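Local coordinates for signal recognition 54 kDa protein (Pyrococcus furiosus, PDB 3DM5) that belongs to the SRP54 family of the signal recognition particle, joining a helical bundle, a P-loop NTPase-type domain holding guanosine-5'-diphosphate, and a helical signal-peptide-binding-type domain, at residues Glu314-Glu317 with Glu318-Arg322; Phe328-Lys331 with Asp332-Ala335; Met382-Glu385 with Glu386-Pro390. All coordinates share one frame; numbering follows the deposited sequence.

Contact 1. Residues Glu314-Glu317 with Glu318-Arg322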
ATOM      1  N   GLU A 314      -1.477  22.804 -26.421  1.00 54.75           N
ATOM      2  CA  GLU A 314      -0.724  24.042 -26.204  1.00 58.21           C
ATOM      3  C   GLU A 314       0.765  23.771 -25.990  1.00 62.30           C
ATOM      4  O   GLU A 314       1.604  24.627 -26.250  1.00 61.29           O
ATOM      5  CB  GLU A 314      -1.278  24.848 -25.022  1.00 53.56           C
ATOM      6  CG  GLU A 314      -1.236  26.346 -25.291  1.00 65.19           C
ATOM      7  CD  GLU A 314      -1.227  27.209 -24.040  1.00 66.54           C
ATOM      8  OE1 GLU A 314      -0.395  28.138 -23.966  1.00 66.41           O
ATOM      9  OE2 GLU A 314      -2.047  26.977 -23.136  1.00 64.92           O
ATOM     10  N   ILE A 315       1.084  22.574 -25.508  1.00 60.59           N
ATOM     11  CA  ILE A 315       2.469  22.179 -25.311  1.00 68.42           C
ATOM     12  C   ILE A 315       3.115  21.889 -26.654  1.00 67.78           C
ATOM     13  O   ILE A 315       4.175  22.423 -26.964  1.00 66.85           O
ATOM     14  CB  ILE A 315       2.579  20.922 -24.420  1.00 58.36           C
ATOM     15  CG1 ILE A 315       2.209  21.257 -22.974  1.00 53.29           C
ATOM     16  CG2 ILE A 315       3.979  20.321 -24.496  1.00 44.16           C
ATOM     17  CD1 ILE A 315       1.710  20.062 -22.208  1.00 49.59           C
ATOM     18  N   LYS A 316       2.462  21.031 -27.436  1.00 66.42           N
ATOM     19  CA  LYS A 316       2.937  20.667 -28.761  1.00 73.09           C
ATOM     20  C   LYS A 316       3.110  21.923 -29.616  1.00 73.90           C
ATOM     21  O   LYS A 316       4.110  22.097 -30.316  1.00 65.74           O
ATOM     22  CB  LYS A 316       1.961  19.687 -29.418  1.00 66.56           C
ATOM     23  CG  LYS A 316       2.578  18.829 -30.526  1.00 85.33           C
ATOM     24  CD  LYS A 316       3.787  18.029 -30.014  1.00101.70           C
ATOM     25  CE  LYS A 316       4.349  17.067 -31.071  1.00106.21           C
ATOM     26  NZ  LYS A 316       4.789  17.751 -32.322  1.00102.43           N
ATOM     27  N   GLU A 317       2.125  22.805 -29.522  1.00 73.37           N
ATOM     28  CA  GLU A 317       2.121  24.080 -30.220  1.00 74.56           C
ATOM     29  C   GLU A 317       3.372  24.914 -29.926  1.00 79.22           C
ATOM     30  O   GLU A 317       3.986  25.463 -30.837  1.00 84.82           O
ATOM     31  CB  GLU A 317       0.865  24.840 -29.811  1.00 75.24           C
ATOM     32  CG  GLU A 317       0.595  26.122 -30.535  1.00 82.52           C
ATOM     33  CD  GLU A 317      -0.884  26.430 -30.539  1.00 97.61           C
ATOM     34  OE1 GLU A 317      -1.662  25.542 -30.959  1.00 87.23           O
ATOM     35  OE2 GLU A 317      -1.269  27.545 -30.115  1.00101.20           O
ATOM     36  N   GLU A 318       3.750  25.007 -28.655  1.00 76.73           N
ATOM     37  CA  GLU A 318       4.927  25.777 -28.278  1.00 70.64           C
ATOM     38  C   GLU A 318       6.213  25.075 -28.681  1.00 69.76           C
ATOM     39  O   GLU A 318       7.243  25.711 -28.867  1.00 73.11           O
ATOM     40  CB  GLU A 318       4.933  26.066 -26.783  1.00 73.29           C
ATOM     41  CG  GLU A 318       6.112  26.910 -26.342  1.00 95.71           C
ATOM     42  CD  GLU A 318       5.701  28.070 -25.453  1.00112.66           C
ATOM     43  OE1 GLU A 318       4.866  27.862 -24.549  1.00111.30           O
ATOM     44  OE2 GLU A 318       6.212  29.192 -25.661  1.00115.57           O
ATOM     45  N   ASP A 319       6.150  23.756 -28.807  1.00 73.31           N
ATOM     46  CA  ASP A 319       7.295  22.987 -29.285  1.00 85.47           C
ATOM     47  C   ASP A 319       7.599  23.407 -30.702  1.00 83.13           C
ATOM     48  O   ASP A 319       8.739  23.725 -31.046  1.00 77.54           O
ATOM     49  CB  ASP A 319       6.977  21.495 -29.293  1.00 87.30           C
ATOM     50  CG  ASP A 319       7.255  20.829 -27.971  1.00 82.74           C
ATOM     51  OD1 ASP A 319       7.608  21.543 -27.002  1.00 80.51           O
ATOM     52  OD2 ASP A 319       7.116  19.587 -27.910  1.00 73.54           O
ATOM     53  N   ILE A 320       6.545  23.380 -31.513  1.00 81.04           N
ATOM     54  CA  ILE A 320       6.585  23.755 -32.912  1.00 81.26           C
ATOM     55  C   ILE A 320       6.991  25.217 -33.127  1.00 84.89           C
ATOM     56  O   ILE A 320       7.780  25.514 -34.019  1.00 85.07           O
ATOM     57  CB  ILE A 320       5.225  23.473 -33.567  1.00 79.80           C
ATOM     58  CG1 ILE A 320       5.022  21.957 -33.702  1.00 83.09           C
ATOM     59  CG2 ILE A 320       5.122  24.166 -34.913  1.00 80.16           C
ATOM     60  CD1 ILE A 320       3.562  21.511 -33.740  1.00 77.02           C
ATOM     61  N   GLU A 321       6.470  26.126 -32.312  1.00 81.29           N
ATOM     62  CA  GLU A 321       6.859  27.528 -32.441  1.00 86.09           C
ATOM     63  C   GLU A 321       8.355  27.698 -32.235  1.00 90.68           C
ATOM     64  O   GLU A 321       8.965  28.610 -32.793  1.00 98.66           O
ATOM     65  CB  GLU A 321       6.068  28.426 -31.491  1.00 87.20           C
ATOM     66  CG  GLU A 321       4.667  28.719 -31.992  1.00 97.39           C
ATOM     67  CD  GLU A 321       3.864  29.565 -31.031  1.00111.65           C
ATOM     68  OE1 GLU A 321       3.574  29.079 -29.915  1.00111.12           O
ATOM     69  OE2 GLU A 321       3.514  30.708 -31.399  1.00117.78           O
ATOM     70  N   ARG A 322       8.940  26.807 -31.438  1.00 89.59           N
ATOM     71  CA  ARG A 322      10.391  26.773 -31.251  1.00 89.48           C
ATOM     72  C   ARG A 322      11.073  26.342 -32.545  1.00 88.20           C
ATOM     73  O   ARG A 322      12.153  26.840 -32.880  1.00 90.11           O
ATOM     74  CB  ARG A 322      10.797  25.806 -30.135  1.00 90.49           C
ATOM     75  CG  ARG A 322      10.734  26.364 -28.710  1.00 87.94           C
ATOM     76  CD  ARG A 322      11.373  25.369 -27.729  1.00 89.91           C
ATOM     77  NE  ARG A 322      10.846  24.009 -27.893  1.00 99.43           N
ATOM     78  CZ  ARG A 322      11.423  23.049 -28.626  1.00 99.35           C
ATOM     79  NH1 ARG A 322      12.564  23.285 -29.273  1.00 92.47           N
ATOM     80  NH2 ARG A 322      10.861  21.846 -28.714  1.00 81.96           N
TER

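Contact 2. Residues Phe328-Lys331 with Asp332-Ala335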
ATOM      1  N   PHE A 328      15.312  23.801 -33.460  1.00 72.42           N
ATOM      2  CA  PHE A 328      14.909  22.425 -33.699  1.00 66.73           C
ATOM      3  C   PHE A 328      16.186  21.596 -33.633  1.00 71.04           C
ATOM      4  O   PHE A 328      17.217  21.995 -34.180  1.00 71.94           O
ATOM      5  CB  PHE A 328      14.216  22.341 -35.065  1.00 69.76           C
ATOM      6  CG  PHE A 328      14.026  20.944 -35.600  1.00 61.90           C
ATOM      7  CD1 PHE A 328      12.878  20.228 -35.310  1.00 62.64           C
ATOM      8  CD2 PHE A 328      14.961  20.376 -36.450  1.00 59.04           C
ATOM      9  CE1 PHE A 328      12.675  18.947 -35.820  1.00 61.96           C
ATOM     10  CE2 PHE A 328      14.768  19.099 -36.964  1.00 65.78           C
ATOM     11  CZ  PHE A 328      13.616  18.382 -36.646  1.00 61.85           C
ATOM     12  N   THR A 329      16.136  20.468 -32.929  1.00 66.24           N
ATOM     13  CA  THR A 329      17.347  19.705 -32.648  1.00 59.28           C
ATOM     14  C   THR A 329      17.244  18.272 -33.116  1.00 61.84           C
ATOM     15  O   THR A 329      16.178  17.804 -33.535  1.00 57.23           O
ATOM     16  CB  THR A 329      17.668  19.658 -31.142  1.00 65.96           C
ATOM     17  OG1 THR A 329      16.788  18.728 -30.496  1.00 62.01           O
ATOM     18  CG2 THR A 329      17.524  21.039 -30.497  1.00 58.00           C
ATOM     19  N   LEU A 330      18.374  17.579 -33.022  1.00 62.51           N
ATOM     20  CA  LEU A 330      18.454  16.169 -33.369  1.00 66.75           C
ATOM     21  C   LEU A 330      17.585  15.340 -32.446  1.00 66.72           C
ATOM     22  O   LEU A 330      17.158  14.245 -32.801  1.00 68.43           O
ATOM     23  CB  LEU A 330      19.902  15.693 -33.298  1.00 64.80           C
ATOM     24  CG  LEU A 330      20.663  15.811 -34.617  1.00 66.12           C
ATOM     25  CD1 LEU A 330      22.075  16.296 -34.374  1.00 71.73           C
ATOM     26  CD2 LEU A 330      20.657  14.468 -35.314  1.00 68.58           C
ATOM     27  N   LYS A 331      17.330  15.874 -31.258  1.00 69.54           N
ATOM     28  CA  LYS A 331      16.453  15.215 -30.305  1.00 68.88           C
ATOM     29  C   LYS A 331      15.011  15.348 -30.786  1.00 69.23           C
ATOM     30  O   LYS A 331      14.261  14.375 -30.809  1.00 67.88           O
ATOM     31  CB  LYS A 331      16.610  15.842 -28.921  1.00 67.22           C
ATOM     32  CG  LYS A 331      16.663  14.837 -27.783  1.00 71.66           C
ATOM     33  CD  LYS A 331      18.085  14.608 -27.285  1.00 68.63           C
ATOM     34  CE  LYS A 331      18.410  15.509 -26.099  1.00 63.01           C
ATOM     35  NZ  LYS A 331      17.965  14.921 -24.805  1.00 55.82           N
ATOM     36  N   ASP A 332      14.636  16.564 -31.176  1.00 64.33           N
ATOM     37  CA  ASP A 332      13.327  16.820 -31.775  1.00 64.13           C
ATOM     38  C   ASP A 332      13.033  15.927 -32.994  1.00 70.40           C
ATOM     39  O   ASP A 332      11.919  15.424 -33.141  1.00 67.32           O
ATOM     40  CB  ASP A 332      13.212  18.288 -32.164  1.00 64.84           C
ATOM     41  CG  ASP A 332      13.184  19.208 -30.962  1.00 74.02           C
ATOM     42  OD1 ASP A 332      13.847  20.269 -30.994  1.00 77.09           O
ATOM     43  OD2 ASP A 332      12.496  18.870 -29.977  1.00 81.13           O
ATOM     44  N   MET A 333      14.028  15.738 -33.859  1.00 67.70           N
ATOM     45  CA  MET A 333      13.894  14.866 -35.024  1.00 68.24           C
ATOM     46  C   MET A 333      13.818  13.389 -34.618  1.00 77.23           C
ATOM     47  O   MET A 333      12.906  12.666 -35.025  1.00 80.81           O
ATOM     48  CB  MET A 333      15.053  15.089 -35.997  1.00 73.04           C
ATOM     49  CG  MET A 333      14.893  14.364 -37.330  1.00 77.73           C
ATOM     50  SD  MET A 333      16.450  14.081 -38.208  1.00 77.93           S
ATOM     51  CE  MET A 333      17.144  12.743 -37.245  1.00 85.31           C
ATOM     52  N   TYR A 334      14.791  12.954 -33.820  1.00 78.51           N
ATOM     53  CA  TYR A 334      14.795  11.622 -33.209  1.00 85.89           C
ATOM     54  C   TYR A 334      13.397  11.216 -32.785  1.00 86.28           C
ATOM     55  O   TYR A 334      13.003  10.068 -32.960  1.00 89.96           O
ATOM     56  CB  TYR A 334      15.712  11.626 -31.980  1.00 90.82           C
ATOM     57  CG  TYR A 334      16.020  10.268 -31.370  1.00 94.90           C
ATOM     58  CD1 TYR A 334      17.334   9.820 -31.254  1.00 93.98           C
ATOM     59  CD2 TYR A 334      15.009   9.446 -30.887  1.00101.86           C
ATOM     60  CE1 TYR A 334      17.633   8.591 -30.687  1.00 91.38           C
ATOM     61  CE2 TYR A 334      15.300   8.211 -30.319  1.00113.68           C
ATOM     62  CZ  TYR A 334      16.615   7.791 -30.222  1.00100.91           C
ATOM     63  OH  TYR A 334      16.913   6.570 -29.661  1.00 94.72           O
ATOM     64  N   ALA A 335      12.666  12.173 -32.219  1.00 80.24           N
ATOM     65  CA  ALA A 335      11.316  11.953 -31.713  1.00 77.20           C
ATOM     66  C   ALA A 335      10.263  11.957 -32.822  1.00 87.34           C
ATOM     67  O   ALA A 335       9.433  11.055 -32.896  1.00 94.85           O
ATOM     68  CB  ALA A 335      10.978  12.990 -30.657  1.00 69.97           C
TER

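Contact 3. Residues Met382-Glu385 with Glu386-Pro390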
ATOM      1  N   MET A 382      25.845   9.670 -30.746  1.00 53.98           N
ATOM      2  CA  MET A 382      26.097  11.083 -30.584  1.00 57.81           C
ATOM      3  C   MET A 382      26.021  11.446 -29.097  1.00 61.60           C
ATOM      4  O   MET A 382      25.410  10.727 -28.289  1.00 48.91           O
ATOM      5  CB  MET A 382      25.106  11.911 -31.407  1.00 55.74           C
ATOM      6  CG  MET A 382      25.109  11.604 -32.913  1.00 54.56           C
ATOM      7  SD  MET A 382      24.080  12.751 -33.864  1.00 63.84           S
ATOM      8  CE  MET A 382      24.589  12.337 -35.522  1.00 77.31           C
ATOM      9  N   THR A 383      26.658  12.556 -28.740  1.00 53.44           N
ATOM     10  CA  THR A 383      26.613  13.034 -27.376  1.00 46.71           C
ATOM     11  C   THR A 383      25.440  13.981 -27.227  1.00 52.48           C
ATOM     12  O   THR A 383      24.782  14.331 -28.210  1.00 55.13           O
ATOM     13  CB  THR A 383      27.908  13.758 -26.971  1.00 50.44           C
ATOM     14  OG1 THR A 383      28.083  14.948 -27.762  1.00 46.92           O
ATOM     15  CG2 THR A 383      29.085  12.833 -27.159  1.00 54.23           C
ATOM     16  N   GLU A 384      25.181  14.390 -25.992  1.00 50.26           N
ATOM     17  CA  GLU A 384      24.076  15.284 -25.688  1.00 53.61           C
ATOM     18  C   GLU A 384      24.279  16.590 -26.424  1.00 53.79           C
ATOM     19  O   GLU A 384      23.380  17.069 -27.111  1.00 55.76           O
ATOM     20  CB  GLU A 384      23.983  15.526 -24.168  1.00 43.26           C
ATOM     21  CG  GLU A 384      22.589  15.786 -23.655  1.00 54.75           C
ATOM     22  CD  GLU A 384      21.587  14.672 -23.981  1.00 54.26           C
ATOM     23  OE1 GLU A 384      21.987  13.519 -24.262  1.00 48.00           O
ATOM     24  OE2 GLU A 384      20.374  14.964 -23.944  1.00 55.81           O
ATOM     25  N   GLU A 385      25.478  17.151 -26.293  1.00 49.56           N
ATOM     26  CA  GLU A 385      25.770  18.466 -26.866  1.00 60.99           C
ATOM     27  C   GLU A 385      25.607  18.459 -28.380  1.00 60.10           C
ATOM     28  O   GLU A 385      25.230  19.469 -28.967  1.00 53.72           O
ATOM     29  CB  GLU A 385      27.182  18.916 -26.509  1.00 54.39           C
ATOM     30  CG  GLU A 385      28.254  18.053 -27.132  1.00 58.17           C
ATOM     31  CD  GLU A 385      29.641  18.600 -26.905  1.00 63.61           C
ATOM     32  OE1 GLU A 385      29.772  19.846 -26.786  1.00 53.38           O
ATOM     33  OE2 GLU A 385      30.587  17.771 -26.852  1.00 58.30           O
ATOM     34  N   GLU A 386      25.908  17.323 -29.001  1.00 49.65           N
ATOM     35  CA  GLU A 386      25.685  17.131 -30.434  1.00 58.98           C
ATOM     36  C   GLU A 386      24.202  17.056 -30.774  1.00 57.61           C
ATOM     37  O   GLU A 386      23.739  17.737 -31.675  1.00 59.62           O
ATOM     38  CB  GLU A 386      26.420  15.882 -30.951  1.00 47.22           C
ATOM     39  CG  GLU A 386      27.940  16.014 -30.899  1.00 45.92           C
ATOM     40  CD  GLU A 386      28.656  14.699 -31.175  1.00 60.05           C
ATOM     41  OE1 GLU A 386      28.013  13.636 -31.040  1.00 53.95           O
ATOM     42  OE2 GLU A 386      29.864  14.725 -31.519  1.00 55.17           O
ATOM     43  N   LEU A 387      23.455  16.228 -30.049  1.00 57.17           N
ATOM     44  CA  LEU A 387      22.014  16.141 -30.266  1.00 58.21           C
ATOM     45  C   LEU A 387      21.333  17.496 -30.063  1.00 60.45           C
ATOM     46  O   LEU A 387      20.340  17.813 -30.723  1.00 61.08           O
ATOM     47  CB  LEU A 387      21.390  15.066 -29.372  1.00 53.91           C
ATOM     48  CG  LEU A 387      21.921  13.652 -29.597  1.00 55.79           C
ATOM     49  CD1 LEU A 387      21.409  12.743 -28.511  1.00 51.80           C
ATOM     50  CD2 LEU A 387      21.513  13.136 -30.952  1.00 57.92           C
ATOM     51  N   LEU A 388      21.876  18.310 -29.171  1.00 55.68           N
ATOM     52  CA  LEU A 388      21.217  19.569 -28.837  1.00 65.90           C
ATOM     53  C   LEU A 388      21.678  20.726 -29.723  1.00 66.16           C
ATOM     54  O   LEU A 388      20.950  21.699 -29.912  1.00 60.61           O
ATOM     55  CB  LEU A 388      21.381  19.892 -27.345  1.00 62.20           C
ATOM     56  CG  LEU A 388      20.703  18.862 -26.434  1.00 58.08           C
ATOM     57  CD1 LEU A 388      20.918  19.153 -24.955  1.00 48.76           C
ATOM     58  CD2 LEU A 388      19.222  18.805 -26.757  1.00 54.98           C
ATOM     59  N   ASN A 389      22.883  20.604 -30.269  1.00 68.34           N
ATOM     60  CA  ASN A 389      23.442  21.601 -31.186  1.00 73.92           C
ATOM     61  C   ASN A 389      24.144  20.886 -32.323  1.00 70.61           C
ATOM     62  O   ASN A 389      25.351  20.665 -32.263  1.00 65.46           O
ATOM     63  CB  ASN A 389      24.453  22.495 -30.466  1.00 73.94           C
ATOM     64  CG  ASN A 389      23.982  22.911 -29.092  1.00 85.51           C
ATOM     65  OD1 ASN A 389      23.135  23.796 -28.959  1.00 91.39           O
ATOM     66  ND2 ASN A 389      24.522  22.267 -28.053  1.00 79.12           N
ATOM     67  N   PRO A 390      23.383  20.490 -33.350  1.00 69.60           N
ATOM     68  CA  PRO A 390      23.952  19.746 -34.477  1.00 69.80           C
ATOM     69  C   PRO A 390      25.007  20.574 -35.216  1.00 70.80           C
ATOM     70  O   PRO A 390      26.038  20.033 -35.622  1.00 67.23           O
ATOM     71  CB  PRO A 390      22.730  19.478 -35.364  1.00 71.32           C
ATOM     72  CG  PRO A 390      21.561  19.577 -34.440  1.00 64.27           C
ATOM     73  CD  PRO A 390      21.926  20.655 -33.475  1.00 67.31           C
TER

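Contact 1. Residues Glu314-Glu317 with Glu318-Arg322
Lys316 and Ile320 meet one helical turn apart, and the backbone bonds of the turn bring their side chains together. Ile320 N donates to Lys316 O over 3.0 Å with an N-H...O angle of 167°, while Glu318, Asp319 and Glu321 make the equivalent i to i+4 bonds to Glu314, Ile315 and Glu317. These four bonds pair the carbonyls of Glu314-Glu317 with the amides of Glu318-Glu321.

Apolar and aliphatic contacts lie against these carbonyls. Ile320 has CG1 beside its own backbone N (chi1 -71°), which carries the branch back along the turn until CD1 lies 3.5 Å from Lys316 O; the same methyl is 4.2 Å from Lys316 NZ. A beta-branched isoleucine can thus cover backbone with one branch while the other, CG2, stands anti to the backbone N. Glu321 does likewise with its stem, CG standing 3.5 Å from Glu317 O.

The charged ends are mostly spaced apart. Lys316 NZ stays 5.3 Å from Asp319 OD2, too far for a salt bridge, though the opposite charges probably attract weakly. Glu317 OE2 and Glu321 OE1, 5.1 Å apart, would probably repel each other mildly. Asp319 OD1 lies in plane at the edge of the Arg322 guanidinium, 3.7 Å from NH2, in a long salt bridge; Asp319 O lies above one face of the same group, offset toward the rim. Long polar side chains suit a helix so near the surface.

Helix 313-324 follows helix 299-310 and precedes helix 330-341, toward which Arg322 extends a weak, long ion pair to Asp332. A second subunit also lies against it: Glu318 OE1 forms a salt bridge with Lys77 of that chain, while Glu314 and Ile315 pack on His74 and Lys77, both on helix 71-86 of that subunit.

Contact 2. Residues Phe328-Lys331 with Asp332-Ala335
Thr329 and Asp332 exchange hydrogen bonds between side chain and backbone at the first turn of a helix. Asp332 OD1 accepts from Thr329 N at 3.0 Å, met on its anti side and 19° out of the carboxylate plane. In return, Thr329 OG1 accepts from Asp332 N at 3.1 Å, nearly straight. Threonine suits the place because its hydroxyl sits between the backbone N and the carbonyl carbon (chi1 76°), turned to the opening amides; it also receives a weak bond from Lys331 N and gives a weak one to Asp332 OD1. Aspartate, with its carboxylate one carbon from the backbone, can reach back to the N-cap amide.

Beside this polar pair, Phe328 lays its ring along the same turn. Phe328 CD1 is 3.7 Å from Asp332 CB and CZ is 3.7 Å from Met333 CB, the ring and the carboxylate planes standing 31° apart. Leu330 CD2 approaches Met333 CE at 4.4 Å, a loose apolar touch on the buried side, where leucine and methionine suit the setting.

Further out, Phe328 meets Tyr419, Phe426 and Phe323, and Leu330 and Met333 pack on Met379 and Leu415. Asp332 OD2 is bound in a salt bridge by Arg288 of the second subunit, while OD1 serves the cap, and Lys331 NZ turns to Glu384 and to Asp285 of the second subunit. Thr329 as N-cap with Asp332 three residues on is a capping box, and it begins helix 330-341 of the helical signal-peptide-binding-type domain.

Contact 3. Residues Met382-Glu385 with Glu386-Pro390
Glu386 sets its CG beside its own backbone N (chi1 -67°) and then runs extended, a course that brings OE1 back to Thr383, where it accepts from Thr383 N at 2.9 Å. The donor stands above the carboxylate plane, 41° out of it. Thr383 answers with OG1 placed between its backbone N and carbonyl carbon (chi1 64°), from where it takes a weak bond from Glu386 N at 3.5 Å. Thr383 and Glu386 therefore form a capping box, glutamate having the length to reach the N-cap amide while Arg400 still pairs with the same oxygen.

Met382, just before the cap, contributes the apolar flank: its CB lies 3.8 Å from Leu387 CD2, and its SD is at a similar range from that methyl. The unbranched methionine and the forked leucine cross here on the buried side. Two residues on, Glu384 CG touches Leu388 CD1 at 4.0 Å, the aliphatic stem of the glutamate serving as apolar surface.

At the far end Glu385 O is gripped twice by Asn389. Asn389 ND2 donates to Glu385 O at 3.0 Å in the carbonyl plane, on a lone pair, and Asn389 N, 2.9 Å from Glu385 O, comes from above that plane. Asparagine suits the place because its side-chain N-H adds a second donor to a carbonyl at the helix end.

The short helix 384-388 is wedged between helix 330-341, reached by Leu387 and Leu388, and helix 395-405, whose Ile401 meets Met382 and Glu386 and whose Arg397 pairs with Glu385, while Ile96 N of the second subunit also donates to that carboxylate. Tyr129 of the second subunit packs on Thr383.

The contacts come in series along the chain, contact 1 on helix 313-324, contact 2 at the start of helix 330-341 and contact 3 over the short helix 384-388. Contacts 2 and 3 belong to the same signal-peptide-binding-type domain; their centres are 10 Å apart and they are joined directly by Lys331 NZ and Glu384 OE2 at 2.6 Å, a salt bridge between two capped helix starts. Contact 1 lies 14 Å from contact 2, centre to centre, and 21 Å from contact 3, which it does not touch. This far end of the elongated chain, buried in contact 3 and at the surface in contact 1, meets a second subunit at all three.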